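Local coordinates for regulatory protein CII (Enterobacteria phage lambda, PDB 1ZS4) that activates transcription from the phage promoters that drive the repressor and integrase genes, binding DNA as a helix-turn-helix homotetramer so that the virus can establish latency, at the interface of chains A and B. Sequence-based numbering; all coordinates share one arbitrary frame. Chains: chain A/B, Regulatory protein CII.

Chains A and B of the cII homotetramer meet at two sites whose C-alpha centres lie about 34 Å apart. Contact 1 joins the helix-turn-helix region of chain A to the far part of helix 41-58 of chain B, which begins within its own motif, whereas contact 2 packs the C-terminal helices, 65-78 of A and 67-80 of B, against each other. No residue is common to the two, but the end of helix 7-25 serves both, from chain A in contact 1 (A:Leu25) and from chain B in contact 2 (B:Met24). The pairing is not an exact two-fold, so the two copies probably play non-equivalent parts in the tetramer.

Contact 1: the interface of chains A and B. Residues chain A 25, 30, 33-34, 44; chain B 51, 54-55, 58-59.
B:Val58, the last residue of helix 41-58, is the apolar hub of this contact, which probably fixes one DNA-binding unit of the cII homotetramer against its neighbour. It faces the helix-turn-helix of chain A, formed by helices 27-34 and 38-47, and the end of the preceding helix 7-25. Its CG1 is anti to the backbone N (chi1 165°), which spreads the two methyls over different neighbours. CG1 of B:Val58 meets CD1 of A:Leu25 at 3.5 Å, the leucine being long enough to bring a methyl across the valine at about a right angle. CG2 of B:Val58 lies 3.6 Å from CB of A:Ala33, and the small alanine lets the valine approach helix 27-34 closely. The same methyl reaches CG2 of A:Val34, 3.9 Å away, again with crossed side chains.

One turn back, B:Leu55 swings CG anti to its backbone N (chi1 177°) and sends CD1 obliquely to the CG2 methyl of A:Thr30, at 3.8 Å. The threonine's chi1 of -65° turns that methyl toward the leucine and keeps OG1 beside the backbone N, so one residue serves an apolar border with a polar branch. B:Met54 bends at chi2, its flexible thioether following the end of helix 27-34: CG passes A:Val34, and CE comes within 3.6 Å of the carbonyl O of A:Ala33, a van der Waals contact.

At the polar margin, the benzo end of A:Trp44, on the recognition helix 38-47, meets the aliphatic stem of B:Lys51, CH2 lying 4.0 Å from CB. The lysine, extended beyond CG, crosses the tryptophan at about a right angle, and its CD touches CZ2. Its methylenes supply an apolar surface, while the chain carries NZ beyond the indole.

Contact 2: the interface of chains A and B. Residues chain A 68-69, 71-73, 75; chain B 24, 71, 74-75, 78.
Packing of the C-terminal helices, 65-78 of chain A against 67-80 of chain B, makes this helix-helix contact of the cII family largely apolar, and it probably helps to tie the homotetramer together. A:Ala72 is the small residue at its middle, and its short side chain lets B:Leu71 press against the helix backbone: CD1 of the leucine lies 3.6 Å from the alanine CA. The CB of A:Ala72 also meets CB of B:Gln74 at 3.7 Å. Further along the helices, the branched A:Val75 and B:Val75 cross at about a right angle, CG1 of the first against CG2 of the second at 3.9 Å.

Methionines line the side toward helix 7-25 of chain B. A:Met68 has CG anti to its backbone N (chi1 -177°) and then bends at chi2 and chi3, a suppleness that brings SD to 3.7 Å from CA of B:Leu71 and points CE obliquely toward SD of B:Met24. A:Leu71 sets a methyl against methylene, CD1 lying 3.7 Å from CB of B:Met24, the two side chains crossing at about a right angle.

Polar groups take part through van der Waals contact. B:Gln74 lays its carboxamide across the A:Met68 chain, NE2 being 3.3 Å from CG, while OE1 faces the backbone of A:Ala69. B:Ile78, with CG1 anti to its carbonyl carbon (chi1 -67°), is long enough to reach the opposite backbone, its CD1 3.5 Å from the carbonyl O of A:Ala72. That methyl also brushes CA of A:Arg73.

Contact 1: the interface of chains A and B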
# COMPACT_ATOMS: atom_id res chain seq x y z
N LEU A 25 18.81 -21.21 17.06
CA LEU A 25 19.93 -20.42 16.56
C LEU A 25 20.55 -19.70 17.76
O LEU A 25 21.77 -19.60 17.88
CB LEU A 25 19.45 -19.38 15.54
CG LEU A 25 20.36 -18.98 14.36
CD1 LEU A 25 19.85 -17.67 13.76
CD2 LEU A 25 21.80 -18.83 14.79
N THR A 30 20.70 -14.67 16.68
CA THR A 30 19.68 -14.19 15.75
C THR A 30 19.79 -12.67 15.66
O THR A 30 19.71 -12.09 14.58
CB THR A 30 18.25 -14.55 16.22
OG1 THR A 30 18.09 -15.98 16.19
CG2 THR A 30 17.18 -13.91 15.30
N ALA A 33 22.64 -11.56 13.47
CA ALA A 33 22.37 -11.77 12.05
C ALA A 33 21.35 -10.76 11.50
O ALA A 33 21.49 -10.27 10.39
CB ALA A 33 21.90 -13.21 11.81
N VAL A 34 20.33 -10.44 12.30
CA VAL A 34 19.30 -9.50 11.86
C VAL A 34 19.78 -8.06 11.91
O VAL A 34 19.35 -7.22 11.12
CB VAL A 34 18.04 -9.66 12.73
CG1 VAL A 34 17.05 -8.53 12.45
CG2 VAL A 34 17.41 -11.00 12.43
N TRP A 44 10.61 -8.84 20.52
CA TRP A 44 9.80 -9.13 19.33
C TRP A 44 9.01 -10.43 19.52
O TRP A 44 7.93 -10.57 18.97
CB TRP A 44 10.67 -9.25 18.08
CG TRP A 44 11.26 -7.96 17.54
CD1 TRP A 44 11.18 -6.71 18.09
CD2 TRP A 44 12.08 -7.83 16.37
NE1 TRP A 44 11.93 -5.81 17.35
CE2 TRP A 44 12.49 -6.47 16.28
CE3 TRP A 44 12.52 -8.73 15.38
CZ2 TRP A 44 13.31 -5.99 15.25
CZ3 TRP A 44 13.34 -8.26 14.36
CH2 TRP A 44 13.73 -6.90 14.30
N LYS B 51 12.28 -5.65 8.37
CA LYS B 51 12.77 -6.33 9.57
C LYS B 51 12.24 -7.76 9.62
O LYS B 51 13.00 -8.70 9.84
CB LYS B 51 12.32 -5.60 10.83
CG LYS B 51 13.01 -4.27 11.03
CD LYS B 51 12.44 -3.49 12.21
CE LYS B 51 13.08 -2.13 12.30
NZ LYS B 51 12.47 -1.32 13.39
N MET B 54 14.00 -9.85 7.05
CA MET B 54 15.37 -10.21 7.43
C MET B 54 15.31 -11.32 8.46
O MET B 54 16.10 -12.26 8.41
CB MET B 54 16.10 -9.00 8.02
CG MET B 54 17.62 -9.18 8.16
SD MET B 54 18.41 -9.58 6.59
CE MET B 54 20.14 -9.60 7.06
N LEU B 55 14.36 -11.23 9.39
CA LEU B 55 14.22 -12.27 10.41
C LEU B 55 13.93 -13.62 9.76
O LEU B 55 14.55 -14.64 10.09
CB LEU B 55 13.10 -11.91 11.40
CG LEU B 55 12.82 -12.96 12.49
CD1 LEU B 55 14.05 -13.15 13.37
CD2 LEU B 55 11.60 -12.52 13.32
N VAL B 58 16.97 -15.07 8.13
CA VAL B 58 17.88 -15.59 9.14
C VAL B 58 17.42 -16.93 9.70
O VAL B 58 18.24 -17.80 9.98
CB VAL B 58 18.08 -14.56 10.27
CG1 VAL B 58 18.73 -15.22 11.48
CG2 VAL B 58 18.94 -13.43 9.77
N LEU B 59 16.11 -17.10 9.82
CA LEU B 59 15.55 -18.34 10.36
C LEU B 59 15.34 -19.37 9.25
O LEU B 59 14.82 -20.46 9.47
CB LEU B 59 14.22 -18.05 11.07
CG LEU B 59 14.34 -17.02 12.19
CD1 LEU B 59 12.98 -16.81 12.85
CD2 LEU B 59 15.34 -17.53 13.23

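Contact 2: the interface of chains A and B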
# COMPACT_ATOMS: atom_id res chain seq x y z
N MET A 68 -9.10 -13.79 -7.28
CA MET A 68 -8.04 -13.68 -8.27
C MET A 68 -8.56 -13.04 -9.56
O MET A 68 -7.87 -12.24 -10.19
CB MET A 68 -7.45 -15.06 -8.60
CG MET A 68 -6.27 -15.03 -9.60
SD MET A 68 -4.93 -13.86 -9.21
CE MET A 68 -4.09 -14.74 -7.90
N ALA A 69 -9.78 -13.39 -9.95
CA ALA A 69 -10.36 -12.81 -11.16
C ALA A 69 -10.55 -11.31 -10.98
O ALA A 69 -10.33 -10.53 -11.91
CB ALA A 69 -11.71 -13.48 -11.49
N LEU A 71 -8.82 -9.34 -8.94
CA LEU A 71 -7.51 -8.69 -8.95
C LEU A 71 -7.02 -8.58 -10.39
O LEU A 71 -6.50 -7.55 -10.80
CB LEU A 71 -6.51 -9.52 -8.14
CG LEU A 71 -6.63 -9.51 -6.63
CD1 LEU A 71 -5.76 -10.61 -6.03
CD2 LEU A 71 -6.20 -8.16 -6.10
N ALA A 72 -7.19 -9.64 -11.17
CA ALA A 72 -6.73 -9.61 -12.55
C ALA A 72 -7.43 -8.52 -13.35
O ALA A 72 -6.80 -7.86 -14.18
CB ALA A 72 -6.94 -10.97 -13.21
N ARG A 73 -8.72 -8.33 -13.11
CA ARG A 73 -9.47 -7.30 -13.82
C ARG A 73 -8.95 -5.93 -13.44
O ARG A 73 -8.74 -5.06 -14.29
CB ARG A 73 -10.96 -7.35 -13.48
CG ARG A 73 -11.73 -8.50 -14.09
CD ARG A 73 -13.23 -8.25 -13.95
NE ARG A 73 -13.65 -8.14 -12.55
CZ ARG A 73 -14.02 -9.18 -11.79
NH1 ARG A 73 -14.03 -10.41 -12.29
NH2 ARG A 73 -14.38 -8.98 -10.53
N VAL A 75 -5.97 -5.10 -12.12
CA VAL A 75 -4.62 -4.86 -12.59
C VAL A 75 -4.63 -4.66 -14.10
O VAL A 75 -3.90 -3.83 -14.63
CB VAL A 75 -3.69 -6.01 -12.19
CG1 VAL A 75 -2.31 -5.79 -12.80
CG2 VAL A 75 -3.59 -6.07 -10.66
N MET B 24 -2.32 -8.67 -2.60
CA MET B 24 -3.42 -9.49 -3.10
C MET B 24 -4.42 -9.75 -1.98
O MET B 24 -5.62 -9.80 -2.22
CB MET B 24 -2.91 -10.80 -3.70
CG MET B 24 -2.03 -10.64 -4.94
SD MET B 24 -1.70 -12.21 -5.78
CE MET B 24 -0.75 -13.06 -4.52
N LEU B 71 -1.70 -14.49 -11.41
CA LEU B 71 -2.22 -13.16 -11.68
C LEU B 71 -1.71 -12.62 -13.03
O LEU B 71 -2.49 -12.11 -13.82
CB LEU B 71 -1.83 -12.18 -10.56
CG LEU B 71 -2.25 -10.73 -10.76
CD1 LEU B 71 -3.76 -10.64 -10.86
CD2 LEU B 71 -1.74 -9.90 -9.57
N GLN B 74 -3.53 -14.35 -15.95
CA GLN B 74 -4.89 -13.89 -16.14
C GLN B 74 -4.96 -12.44 -16.62
O GLN B 74 -5.86 -12.08 -17.36
CB GLN B 74 -5.69 -14.08 -14.86
CG GLN B 74 -5.90 -15.56 -14.55
CD GLN B 74 -6.75 -15.82 -13.32
OE1 GLN B 74 -7.80 -15.17 -13.16
NE2 GLN B 74 -6.35 -16.68 -12.50
N VAL B 75 -4.01 -11.61 -16.20
CA VAL B 75 -4.00 -10.23 -16.68
C VAL B 75 -3.71 -10.23 -18.18
O VAL B 75 -4.41 -9.59 -18.97
CB VAL B 75 -2.93 -9.37 -15.96
CG1 VAL B 75 -2.75 -8.04 -16.66
CG2 VAL B 75 -3.39 -9.10 -14.54
N ILE B 78 -6.64 -10.98 -20.35
CA ILE B 78 -7.56 -9.86 -20.48
C ILE B 78 -7.04 -8.85 -21.50
O ILE B 78 -7.79 -8.37 -22.36
CB ILE B 78 -7.74 -9.14 -19.13
CG1 ILE B 78 -8.46 -10.07 -18.15
CG2 ILE B 78 -8.53 -7.86 -19.34
CD1 ILE B 78 -8.50 -9.55 -16.73